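PDB 2OPT: ActII protein from Streptomyces coelicolor, which is a TetR-family transcriptional repressor that probably binds operator DNA through a helix-turn-helix domain and takes up actinorhodin or its biosynthetic precursor (S)-DNPA as ligands. Local coordinates for residues A[6-12]-A[42-47]; A[64-68]-A[81-86]; A[75-79]-A[120-126]; A[97-101]-A[143-147]. All coordinates share one frame; numbering follows the deposited sequence.

Contact 1: A[6-12]-A[42-47]; sequences LTQDRIV and SLYAHV
The imidazole of His46 lies against the backbone that leads into helix 8-22, with the carbonyl carbon of Leu6 over one of its faces. Leu6 CB comes within 4.1 Å of His46 CE1, while the CD2 branch of Leu6 runs on to Ser42 OG, 3.9 Å away. What fixes the turn of the ring is a bond inside its own helix: His46 ND1 donates to Ser42 O over 2.9 Å, and the carbonyl oxygen lies in the ring plane. Thr7 N-caps the neighbouring helix, its OG1 accepting from Arg10 N at 3.1 Å. Segment 42-47 closes the predicted helix-turn-helix of the TetR-type DNA-binding domain, and helix 8-22 packs across it at a steep angle, 104° between the two short axes. Deeper in, Ile11 meets Val47 tip to tip, CG2 to CG1 at 3.7 Å. The same CG2, anti to the backbone N of Ile11, also reaches Leu43 CD1 at 3.7 Å. Met29 on helix 29-36 and Leu56 on helix 50-61 extend this apolar core around Val47. At the more open margin a water bridges the two helices, accepting from Gln8 NE2 at 2.7 Å and donating to His46 O.

Contact 2: A[64-68]-A[81-86]; sequences EVEVP and EMCRSL
Ser85 carries the polar centre of this contact, and its short side chain can be followed atom by atom. CB leaves helix 75-92 toward the extended segment 64-68 and comes within 3.8 Å of Glu66 N. OG, anti to the backbone N of Ser85 (chi1 -163°), then accepts a nearly straight bond from Glu66 N, 2.9 Å long with an N-H...O angle of 169°. The same OG sits 3.4 Å from Val65 CA, close against the strap it holds. A water reinforces the junction by donating to both Glu64 O, at 2.8 Å, and Ser85 O, with a weaker link to Ser85 OG.

Apolar groups flank this polar centre. Val65 sets CG2 against Leu86 CD1 at 3.7 Å, the two side chains slanting past each other. Toward the start of the helix, Val67 and Met82 run side by side in the same direction, bringing Val67 CG1 to 4.0 Å from Met82 SD; Thr117 of helix 108-123 touches both. Pro68 adds its ring to this patch, CD lying 4.1 Å from Met82 CB. Segment 64-68 belongs to the loop that links helix 50-61 of the DNA-binding domain to helix 75-92 of the ligand-binding domain, and Val67 O is bound further by Arg116. Chemically, one direct bond to Glu66 N and a shared water on Glu64 O satisfy main-chain groups of segment 64-68 that no regular secondary structure pairs, which implies that the linker follows a defined path along the helix.

Contact 3: A[75-79]-A[120-126]; sequences WAEQV and LLRSGGL
Trp75 lays its indole across the end of helix 108-123, and its first torsion, CG anti to the backbone N (chi1 -174°), carries the ring out to Leu120 and Gly124. NE1 donates to Leu120 O at 2.7 Å. The oxygen lies in the indole plane, whereas the N-H arrives above the carbonyl plane. Ser123 OG, held at chi1 81° between its own backbone N and carbonyl carbon, donates to the same oxygen from the opposite face at 2.6 Å, so two side-chain donors grip one carbonyl.

The indole itself is sandwiched. Gly124 CA makes a CH-pi contact, 3.6 Å from the centroid of the five-membered ring, and Val79 CG2 covers the other face. Leu126 crosses the far end of the ring at about a right angle, CD1 being 3.7 Å from Trp75 CZ2. Leu120 slants past Gln78, its CD1 3.5 Å from Gln78 OE1; that amide oxygen accepts from Glu71 N. Ile209 and Leu213 of helix 197-219 also touch Trp75. Such interlocking of a helix start with a helix end belongs to the all-helical bundle of the TetR ligand-binding domain.

Contact 4: A[97-101]-A[143-147]; sequences ARIAI and TAEAL
Ala97 points its methyl toward helix 128-150, where CB lies 4.0 Å from both Thr143 O and Leu147 CA. The small side chain lets the two backbones come near, with 5.4 Å between the CA atoms of Ala97 and Leu147. On its buried flank the same methyl meets Ala146 CB at 4.3 Å.

Thr143 turns its methyl rather than its hydroxyl into the contact. With OG1 beside the backbone N (chi1 -54°), CG2 falls anti to that N and faces both alanines of the short helix, 4.2 Å from Ala97 CB and 4.3 Å from Ala100 CB. Its OG1 is bonded to Ser139 O, one turn back on helix 128-150. Toward the outer side, Leu147 reaches over with CD1 to the aliphatic CG of Arg98 at 4.0 Å, and its other branch, CD2, approaches Ile101 CG1 more loosely.

In the next shell, Phe90 of helix 75-92 touches Ala97, Ala100, Thr143 and Ala146, so one ring is shared by both helices. Phe58 of helix 50-61 packs on Ala100, connecting this apolar layer to the DNA-binding domain. On helix 128-150, Glu145 forms a salt bridge with Arg200 and a hydrogen bond with Tyr133 of the second subunit. Small-residue packing of this kind joins a short helix near the domain boundary to a long helix of the TetR ligand-binding bundle.

Contact 1 comes first along the chain and stands apart in the DNA-binding domain, its centre about 28 Å from that of contact 2 and about 25 Å from that of contact 4. Contacts 2 and 3 share helix 75-92, and their centres lie about 13 Å apart; they touch where Pro68 packs on Gln78 and Leu120, and their segments alternate in sequence. Contact 4 follows contact 2 and lies about 15 Å from it between centres, without touching. Its segments alternate with those of contact 3. Helix 75-92 thus runs from contact 3 past the interdomain linker of contact 2 toward contact 4, a layout consistent with communication between ligand-binding and DNA-binding domains.

Contact 1: A[6-12]-A[42-47]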
loop_
_atom_site.group_PDB
_atom_site.type_symbol
_atom_site.label_atom_id
_atom_site.label_comp_id
_atom_site.label_asym_id
_atom_site.label_seq_id
_atom_site.Cartn_x
_atom_site.Cartn_y
_atom_site.Cartn_z
ATOM N N LEU A 6 -9.841 -32.589 16.693
ATOM C CA LEU A 6 -9.401 -31.402 16.021
ATOM C C LEU A 6 -7.905 -31.296 16.114
ATOM O O LEU A 6 -7.307 -31.573 17.183
ATOM C CB LEU A 6 -10.005 -30.206 16.762
ATOM C CG LEU A 6 -10.943 -29.258 16.011
ATOM C CD1 LEU A 6 -11.990 -29.952 15.150
ATOM C CD2 LEU A 6 -11.562 -28.340 17.015
ATOM N N THR A 7 -7.288 -30.848 15.027
ATOM C CA THR A 7 -5.880 -30.385 15.030
ATOM C C THR A 7 -5.912 -28.925 14.559
ATOM O O THR A 7 -6.890 -28.456 13.948
ATOM C CB THR A 7 -5.005 -31.173 14.037
ATOM O OG1 THR A 7 -5.535 -31.007 12.720
ATOM C CG2 THR A 7 -4.975 -32.680 14.342
ATOM N N GLN A 8 -4.860 -28.199 14.854
ATOM C CA GLN A 8 -4.717 -26.830 14.382
ATOM C C GLN A 8 -4.832 -26.819 12.842
ATOM O O GLN A 8 -5.538 -26.005 12.278
ATOM C CB GLN A 8 -3.358 -26.327 14.773
ATOM C CG GLN A 8 -3.182 -24.881 14.423
ATOM C CD GLN A 8 -1.824 -24.395 14.782
ATOM O OE1 GLN A 8 -0.945 -24.292 13.921
ATOM N NE2 GLN A 8 -1.621 -24.115 16.064
ATOM N N ASP A 9 -4.139 -27.725 12.167
ATOM C CA ASP A 9 -4.153 -27.705 10.700
ATOM C C ASP A 9 -5.545 -27.881 10.121
ATOM O O ASP A 9 -5.859 -27.252 9.105
ATOM C CB ASP A 9 -3.211 -28.754 10.077
ATOM C CG ASP A 9 -3.092 -28.604 8.509
ATOM O OD1 ASP A 9 -2.775 -27.464 7.997
ATOM O OD2 ASP A 9 -3.322 -29.644 7.799
ATOM N N ARG A 10 -6.360 -28.768 10.700
ATOM C CA ARG A 10 -7.666 -29.100 10.072
ATOM C C ARG A 10 -8.526 -27.859 10.256
ATOM O O ARG A 10 -9.329 -27.472 9.423
ATOM C CB ARG A 10 -8.318 -30.294 10.788
ATOM C CG ARG A 10 -9.821 -30.469 10.529
ATOM C CD ARG A 10 -10.142 -30.611 9.049
ATOM N NE ARG A 10 -9.476 -31.788 8.472
ATOM C CZ ARG A 10 -9.136 -31.902 7.185
ATOM N NH1 ARG A 10 -8.554 -33.026 6.736
ATOM N NH2 ARG A 10 -9.382 -30.893 6.354
ATOM N N ILE A 11 -8.376 -27.260 11.395
ATOM C CA ILE A 11 -9.118 -26.050 11.673
ATOM C C ILE A 11 -8.795 -24.922 10.675
ATOM O O ILE A 11 -9.682 -24.234 10.187
ATOM C CB ILE A 11 -8.809 -25.530 13.110
ATOM C CG1 ILE A 11 -9.313 -26.504 14.227
ATOM C CG2 ILE A 11 -9.421 -24.064 13.331
ATOM C CD1 ILE A 11 -8.729 -26.098 15.726
ATOM N N VAL A 12 -7.510 -24.668 10.472
ATOM C CA VAL A 12 -7.069 -23.586 9.577
ATOM C C VAL A 12 -7.442 -23.836 8.143
ATOM O O VAL A 12 -7.817 -22.915 7.428
ATOM C CB VAL A 12 -5.539 -23.270 9.820
ATOM C CG1 VAL A 12 -5.047 -22.165 8.888
ATOM C CG2 VAL A 12 -5.404 -22.784 11.235
ATOM N N SER A 42 -12.905 -26.495 22.457
ATOM C CA SER A 42 -11.854 -27.180 21.713
ATOM C C SER A 42 -11.343 -26.344 20.518
ATOM O O SER A 42 -10.161 -26.418 20.179
ATOM C CB SER A 42 -12.337 -28.567 21.288
ATOM O OG SER A 42 -13.458 -28.404 20.453
ATOM N N LEU A 43 -12.206 -25.506 19.933
ATOM C CA LEU A 43 -11.774 -24.548 18.906
ATOM C C LEU A 43 -10.878 -23.490 19.533
ATOM O O LEU A 43 -9.784 -23.202 19.054
ATOM C CB LEU A 43 -12.984 -23.881 18.230
ATOM C CG LEU A 43 -12.716 -22.829 17.165
ATOM C CD1 LEU A 43 -11.970 -23.424 16.005
ATOM C CD2 LEU A 43 -14.008 -22.205 16.667
ATOM N N TYR A 44 -11.317 -22.923 20.637
ATOM C CA TYR A 44 -10.514 -21.897 21.241
ATOM C C TYR A 44 -9.177 -22.424 21.857
ATOM O O TYR A 44 -8.151 -21.743 21.778
ATOM C CB TYR A 44 -11.309 -21.122 22.292
ATOM C CG TYR A 44 -10.481 -20.017 22.867
ATOM C CD1 TYR A 44 -9.526 -20.293 23.844
ATOM C CD2 TYR A 44 -10.623 -18.682 22.428
ATOM C CE1 TYR A 44 -8.735 -19.283 24.411
ATOM C CE2 TYR A 44 -9.817 -17.653 22.988
ATOM C CZ TYR A 44 -8.867 -17.987 23.965
ATOM O OH TYR A 44 -8.031 -17.052 24.565
ATOM N N ALA A 45 -9.187 -23.603 22.485
ATOM C CA ALA A 45 -7.925 -24.243 22.939
ATOM C C ALA A 45 -6.859 -24.278 21.818
ATOM O O ALA A 45 -5.671 -24.093 22.073
ATOM C CB ALA A 45 -8.196 -25.641 23.417
ATOM N N HIS A 46 -7.306 -24.489 20.578
ATOM C CA HIS A 46 -6.428 -24.712 19.426
ATOM C C HIS A 46 -6.013 -23.479 18.670
ATOM O O HIS A 46 -4.866 -23.427 18.146
ATOM C CB HIS A 46 -7.063 -25.677 18.411
ATOM C CG HIS A 46 -6.831 -27.119 18.733
ATOM N ND1 HIS A 46 -7.755 -27.890 19.405
ATOM C CD2 HIS A 46 -5.750 -27.903 18.549
ATOM C CE1 HIS A 46 -7.247 -29.091 19.620
ATOM N NE2 HIS A 46 -6.039 -29.124 19.098
ATOM N N VAL A 47 -6.915 -22.508 18.529
ATOM C CA VAL A 47 -6.566 -21.384 17.659
ATOM C C VAL A 47 -6.797 -20.030 18.228
ATOM O O VAL A 47 -6.425 -19.052 17.543
ATOM C CB VAL A 47 -7.185 -21.399 16.231
ATOM C CG1 VAL A 47 -6.762 -22.668 15.438
ATOM C CG2 VAL A 47 -8.692 -21.238 16.271
HETATM O O HOH W 1 -2.529 -25.133 18.348
#

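Contact 2: A[64-68]-A[81-86]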
loop_
_atom_site.group_PDB
_atom_site.type_symbol
_atom_site.label_atom_id
_atom_site.label_comp_id
_atom_site.label_asym_id
_atom_site.label_seq_id
_atom_site.Cartn_x
_atom_site.Cartn_y
_atom_site.Cartn_z
ATOM N N GLU A 64 2.498 -21.255 -0.316
ATOM C CA GLU A 64 2.333 -21.148 -1.795
ATOM C C GLU A 64 3.355 -20.278 -2.503
ATOM O O GLU A 64 3.473 -20.288 -3.732
ATOM C CB GLU A 64 0.933 -20.594 -2.109
ATOM C CG GLU A 64 -0.221 -21.430 -1.552
ATOM C CD GLU A 64 -1.618 -20.979 -2.037
ATOM O OE1 GLU A 64 -1.742 -20.188 -2.999
ATOM O OE2 GLU A 64 -2.593 -21.458 -1.451
ATOM N N VAL A 65 4.064 -19.467 -1.738
ATOM C CA VAL A 65 4.989 -18.514 -2.308
ATOM C C VAL A 65 6.364 -19.169 -2.446
ATOM O O VAL A 65 6.994 -19.557 -1.446
ATOM C CB VAL A 65 5.163 -17.275 -1.411
ATOM C CG1 VAL A 65 6.234 -16.348 -2.024
ATOM C CG2 VAL A 65 3.831 -16.580 -1.220
ATOM N N GLU A 66 6.857 -19.282 -3.666
ATOM C CA GLU A 66 8.100 -19.969 -3.811
ATOM C C GLU A 66 9.212 -18.917 -4.076
ATOM O O GLU A 66 9.155 -18.152 -5.030
ATOM C CB GLU A 66 7.948 -21.098 -4.847
ATOM C CG GLU A 66 8.367 -22.536 -4.320
ATOM C CD GLU A 66 7.304 -23.266 -3.479
ATOM O OE1 GLU A 66 7.451 -23.385 -2.238
ATOM O OE2 GLU A 66 6.322 -23.756 -4.062
ATOM N N VAL A 67 10.171 -18.872 -3.160
ATOM C CA VAL A 67 11.317 -18.001 -3.246
ATOM C C VAL A 67 12.459 -18.896 -3.702
ATOM O O VAL A 67 12.774 -19.894 -3.049
ATOM C CB VAL A 67 11.660 -17.360 -1.870
ATOM C CG1 VAL A 67 12.756 -16.356 -2.056
ATOM C CG2 VAL A 67 10.411 -16.690 -1.279
ATOM N N PRO A 68 13.039 -18.600 -4.876
ATOM C CA PRO A 68 14.045 -19.527 -5.382
ATOM C C PRO A 68 15.365 -19.441 -4.660
ATOM O O PRO A 68 15.693 -18.415 -4.008
ATOM C CB PRO A 68 14.199 -19.079 -6.832
ATOM C CG PRO A 68 13.886 -17.610 -6.781
ATOM C CD PRO A 68 12.758 -17.505 -5.832
ATOM N N GLU A 81 10.248 -13.253 -10.212
ATOM C CA GLU A 81 9.620 -14.581 -10.048
ATOM C C GLU A 81 8.977 -14.733 -8.683
ATOM O O GLU A 81 7.849 -15.221 -8.546
ATOM C CB GLU A 81 10.664 -15.699 -10.189
ATOM C CG GLU A 81 10.187 -17.068 -9.608
ATOM C CD GLU A 81 11.279 -18.159 -9.509
ATOM O OE1 GLU A 81 12.413 -17.959 -9.976
ATOM O OE2 GLU A 81 10.961 -19.246 -8.972
ATOM N N MET A 82 9.736 -14.367 -7.654
ATOM C CA MET A 82 9.269 -14.442 -6.275
ATOM C C MET A 82 8.102 -13.494 -6.023
ATOM O O MET A 82 7.187 -13.810 -5.261
ATOM C CB MET A 82 10.416 -14.134 -5.310
ATOM C CG MET A 82 9.975 -13.591 -3.963
ATOM S SD MET A 82 11.326 -12.797 -3.070
ATOM C CE MET A 82 11.106 -11.092 -3.567
ATOM N N CYS A 83 8.136 -12.330 -6.665
ATOM C CA CYS A 83 7.063 -11.350 -6.529
ATOM C C CYS A 83 5.796 -11.823 -7.232
ATOM O O CYS A 83 4.688 -11.635 -6.729
ATOM C CB CYS A 83 7.501 -9.995 -7.088
ATOM S SG CYS A 83 8.656 -9.090 -6.035
ATOM N N ARG A 84 5.968 -12.436 -8.398
ATOM C CA ARG A 84 4.846 -12.980 -9.153
ATOM C C ARG A 84 4.177 -14.117 -8.389
ATOM O O ARG A 84 2.961 -14.296 -8.457
ATOM C CB ARG A 84 5.312 -13.468 -10.526
ATOM C CG ARG A 84 5.581 -12.352 -11.525
ATOM C CD ARG A 84 5.887 -12.908 -12.909
ATOM N NE ARG A 84 6.662 -11.973 -13.720
ATOM C CZ ARG A 84 7.835 -12.260 -14.275
ATOM N NH1 ARG A 84 8.470 -11.349 -14.999
ATOM N NH2 ARG A 84 8.375 -13.460 -14.107
ATOM N N SER A 85 4.982 -14.880 -7.657
ATOM C CA SER A 85 4.465 -15.966 -6.794
ATOM C C SER A 85 3.584 -15.476 -5.641
ATOM O O SER A 85 2.529 -16.040 -5.331
ATOM C CB SER A 85 5.647 -16.782 -6.223
ATOM O OG SER A 85 5.225 -18.055 -5.717
ATOM N N LEU A 86 4.012 -14.408 -4.994
ATOM C CA LEU A 86 3.213 -13.782 -4.001
ATOM C C LEU A 86 1.911 -13.244 -4.565
ATOM O O LEU A 86 0.847 -13.399 -3.956
ATOM C CB LEU A 86 4.004 -12.591 -3.434
ATOM C CG LEU A 86 3.386 -11.965 -2.196
ATOM C CD1 LEU A 86 3.152 -12.924 -0.994
ATOM C CD2 LEU A 86 4.277 -10.809 -1.759
HETATM O O HOH W 2 1.938 -18.679 -5.410
#

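Contact 3: A[75-79]-A[120-126]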
loop_
_atom_site.group_PDB
_atom_site.type_symbol
_atom_site.label_atom_id
_atom_site.label_comp_id
_atom_site.label_asym_id
_atom_site.label_seq_id
_atom_site.Cartn_x
_atom_site.Cartn_y
_atom_site.Cartn_z
ATOM N N TRP A 75 19.663 -12.674 -11.070
ATOM C CA TRP A 75 19.071 -12.053 -9.868
ATOM C C TRP A 75 17.741 -11.365 -10.157
ATOM O O TRP A 75 16.729 -11.654 -9.527
ATOM C CB TRP A 75 20.052 -11.078 -9.232
ATOM C CG TRP A 75 19.605 -10.502 -7.914
ATOM C CD1 TRP A 75 19.729 -11.094 -6.705
ATOM C CD2 TRP A 75 18.991 -9.211 -7.669
ATOM N NE1 TRP A 75 19.222 -10.274 -5.714
ATOM C CE2 TRP A 75 18.760 -9.115 -6.279
ATOM C CE3 TRP A 75 18.587 -8.148 -8.491
ATOM C CZ2 TRP A 75 18.168 -7.979 -5.682
ATOM C CZ3 TRP A 75 17.982 -7.048 -7.923
ATOM C CH2 TRP A 75 17.812 -6.936 -6.512
ATOM N N ALA A 76 17.722 -10.482 -11.144
ATOM C CA ALA A 76 16.574 -9.602 -11.364
ATOM C C ALA A 76 15.309 -10.398 -11.704
ATOM O O ALA A 76 14.223 -10.083 -11.218
ATOM C CB ALA A 76 16.862 -8.618 -12.450
ATOM N N GLU A 77 15.444 -11.398 -12.573
ATOM C CA GLU A 77 14.329 -12.215 -12.940
ATOM C C GLU A 77 13.870 -13.120 -11.772
ATOM O O GLU A 77 12.722 -13.457 -11.691
ATOM C CB GLU A 77 14.683 -13.016 -14.193
ATOM C CG GLU A 77 14.920 -12.130 -15.418
ATOM C CD GLU A 77 13.630 -11.441 -15.937
ATOM O OE1 GLU A 77 12.649 -12.157 -16.248
ATOM O OE2 GLU A 77 13.605 -10.193 -16.052
ATOM N N GLN A 78 14.781 -13.509 -10.873
ATOM C CA GLN A 78 14.381 -14.321 -9.716
ATOM C C GLN A 78 13.550 -13.502 -8.712
ATOM O O GLN A 78 12.635 -14.015 -8.068
ATOM C CB GLN A 78 15.606 -14.915 -9.025
ATOM C CG GLN A 78 16.166 -16.097 -9.716
ATOM C CD GLN A 78 17.133 -16.870 -8.860
ATOM O OE1 GLN A 78 18.124 -16.334 -8.361
ATOM N NE2 GLN A 78 16.912 -18.166 -8.778
ATOM N N VAL A 79 13.912 -12.231 -8.542
ATOM C CA VAL A 79 13.120 -11.317 -7.704
ATOM C C VAL A 79 11.744 -11.147 -8.353
ATOM O O VAL A 79 10.717 -11.347 -7.720
ATOM C CB VAL A 79 13.867 -9.979 -7.510
ATOM C CG1 VAL A 79 13.105 -9.062 -6.561
ATOM C CG2 VAL A 79 15.211 -10.257 -6.872
ATOM N N LEU A 120 18.051 -14.026 -1.015
ATOM C CA LEU A 120 18.097 -13.686 -2.455
ATOM C C LEU A 120 18.524 -12.232 -2.677
ATOM O O LEU A 120 19.344 -11.933 -3.550
ATOM C CB LEU A 120 16.724 -13.868 -3.095
ATOM C CG LEU A 120 16.557 -13.719 -4.631
ATOM C CD1 LEU A 120 17.553 -14.565 -5.418
ATOM C CD2 LEU A 120 15.123 -14.023 -5.072
ATOM N N LEU A 121 17.926 -11.334 -1.916
ATOM C CA LEU A 121 18.220 -9.891 -2.034
ATOM C C LEU A 121 19.685 -9.570 -1.776
ATOM O O LEU A 121 20.344 -8.937 -2.596
ATOM C CB LEU A 121 17.290 -9.064 -1.147
ATOM C CG LEU A 121 15.795 -9.114 -1.533
ATOM C CD1 LEU A 121 14.881 -8.545 -0.423
ATOM C CD2 LEU A 121 15.453 -8.500 -2.903
ATOM N N ARG A 122 20.214 -10.043 -0.663
ATOM C CA ARG A 122 21.645 -9.920 -0.385
ATOM C C ARG A 122 22.579 -10.567 -1.401
ATOM O O ARG A 122 23.671 -10.068 -1.659
ATOM C CB ARG A 122 21.971 -10.444 1.015
ATOM C CG ARG A 122 21.218 -9.707 2.088
ATOM C CD ARG A 122 22.137 -9.233 3.155
ATOM N NE ARG A 122 22.241 -10.251 4.163
ATOM C CZ ARG A 122 23.180 -10.341 5.099
ATOM N NH1 ARG A 122 24.156 -9.430 5.195
ATOM N NH2 ARG A 122 23.125 -11.377 5.937
ATOM N N SER A 123 22.185 -11.697 -1.953
ATOM C CA SER A 123 22.982 -12.355 -2.973
ATOM C C SER A 123 23.198 -11.442 -4.177
ATOM O O SER A 123 24.130 -11.632 -4.917
ATOM C CB SER A 123 22.328 -13.648 -3.405
ATOM O OG SER A 123 21.313 -13.351 -4.337
ATOM N N GLY A 124 22.340 -10.440 -4.354
ATOM C CA GLY A 124 22.502 -9.482 -5.428
ATOM C C GLY A 124 23.373 -8.291 -5.091
ATOM O O GLY A 124 23.411 -7.313 -5.841
ATOM N N GLY A 125 24.071 -8.359 -3.960
ATOM C CA GLY A 125 24.981 -7.322 -3.553
ATOM C C GLY A 125 24.360 -6.130 -2.885
ATOM O O GLY A 125 25.036 -5.128 -2.695
ATOM N N LEU A 126 23.079 -6.216 -2.508
ATOM C CA LEU A 126 22.420 -5.137 -1.758
ATOM C C LEU A 126 22.951 -5.040 -0.301
ATOM O O LEU A 126 22.929 -6.054 0.436
ATOM C CB LEU A 126 20.883 -5.382 -1.744
ATOM C CG LEU A 126 20.040 -4.989 -2.960
ATOM C CD1 LEU A 126 20.575 -5.594 -4.233
ATOM C CD2 LEU A 126 18.577 -5.391 -2.792
#

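Contact 4: A[97-101]-A[143-147]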
loop_
_atom_site.group_PDB
_atom_site.type_symbol
_atom_site.label_atom_id
_atom_site.label_comp_id
_atom_site.label_asym_id
_atom_site.label_seq_id
_atom_site.Cartn_x
_atom_site.Cartn_y
_atom_site.Cartn_z
ATOM N N ALA A 97 -5.340 -10.349 1.008
ATOM C CA ALA A 97 -4.570 -9.115 1.125
ATOM C C ALA A 97 -5.129 -8.221 2.227
ATOM O O ALA A 97 -4.402 -7.421 2.818
ATOM C CB ALA A 97 -4.548 -8.376 -0.203
ATOM N N ARG A 98 -6.422 -8.360 2.497
ATOM C CA ARG A 98 -7.071 -7.601 3.569
ATOM C C ARG A 98 -6.523 -8.079 4.897
ATOM O O ARG A 98 -6.309 -7.312 5.805
ATOM C CB ARG A 98 -8.588 -7.805 3.545
ATOM C CG ARG A 98 -9.400 -6.754 2.840
ATOM C CD ARG A 98 -10.912 -7.069 2.961
ATOM N NE ARG A 98 -11.433 -6.768 4.308
ATOM C CZ ARG A 98 -12.681 -6.976 4.729
ATOM N NH1 ARG A 98 -13.605 -7.495 3.930
ATOM N NH2 ARG A 98 -13.020 -6.654 5.968
ATOM N N ILE A 99 -6.308 -9.373 5.023
ATOM C CA ILE A 99 -5.759 -9.907 6.267
ATOM C C ILE A 99 -4.293 -9.563 6.370
ATOM O O ILE A 99 -3.801 -9.217 7.442
ATOM C CB ILE A 99 -5.910 -11.453 6.246
ATOM C CG1 ILE A 99 -7.385 -11.857 6.245
ATOM C CG2 ILE A 99 -5.140 -12.122 7.358
ATOM C CD1 ILE A 99 -7.574 -13.336 5.913
ATOM N N ALA A 100 -3.586 -9.706 5.240
ATOM C CA ALA A 100 -2.140 -9.516 5.166
ATOM C C ALA A 100 -1.675 -8.115 5.450
ATOM O O ALA A 100 -0.581 -7.930 5.944
ATOM C CB ALA A 100 -1.634 -9.921 3.804
ATOM N N ILE A 101 -2.479 -7.123 5.092
ATOM C CA ILE A 101 -1.989 -5.730 4.995
ATOM C C ILE A 101 -1.439 -5.130 6.314
ATOM O O ILE A 101 -0.502 -4.283 6.304
ATOM C CB ILE A 101 -3.073 -4.811 4.316
ATOM C CG1 ILE A 101 -2.496 -3.500 3.720
ATOM C CG2 ILE A 101 -4.368 -4.674 5.180
ATOM C CD1 ILE A 101 -1.202 -2.981 4.300
ATOM N N THR A 143 1.372 -6.500 -2.279
ATOM C CA THR A 143 0.169 -6.584 -1.479
ATOM C C THR A 143 -0.841 -5.486 -1.842
ATOM O O THR A 143 -2.035 -5.788 -1.976
ATOM C CB THR A 143 0.515 -6.556 0.039
ATOM O OG1 THR A 143 1.463 -7.601 0.293
ATOM C CG2 THR A 143 -0.771 -6.787 0.915
ATOM N N ALA A 144 -0.376 -4.235 -2.001
ATOM C CA ALA A 144 -1.239 -3.118 -2.455
ATOM C C ALA A 144 -1.865 -3.383 -3.806
ATOM O O ALA A 144 -3.065 -3.171 -4.003
ATOM C CB ALA A 144 -0.442 -1.786 -2.509
ATOM N N GLU A 145 -1.050 -3.790 -4.772
ATOM C CA GLU A 145 -1.594 -4.137 -6.094
ATOM C C GLU A 145 -2.697 -5.190 -5.982
ATOM O O GLU A 145 -3.749 -5.052 -6.574
ATOM C CB GLU A 145 -0.504 -4.633 -7.031
ATOM C CG GLU A 145 0.423 -3.546 -7.585
ATOM C CD GLU A 145 -0.306 -2.510 -8.455
ATOM O OE1 GLU A 145 -1.200 -2.908 -9.239
ATOM O OE2 GLU A 145 0.006 -1.302 -8.351
ATOM N N ALA A 146 -2.442 -6.240 -5.216
ATOM C CA ALA A 146 -3.414 -7.312 -5.045
ATOM C C ALA A 146 -4.691 -6.786 -4.470
ATOM O O ALA A 146 -5.763 -7.125 -4.961
ATOM C CB ALA A 146 -2.846 -8.414 -4.131
ATOM N N LEU A 147 -4.584 -5.944 -3.439
ATOM C CA LEU A 147 -5.753 -5.472 -2.734
ATOM C C LEU A 147 -6.638 -4.787 -3.750
ATOM O O LEU A 147 -7.858 -4.904 -3.713
ATOM C CB LEU A 147 -5.345 -4.530 -1.600
ATOM C CG LEU A 147 -6.323 -3.981 -0.570
ATOM C CD1 LEU A 147 -7.255 -5.050 -0.027
ATOM C CD2 LEU A 147 -5.519 -3.341 0.571
#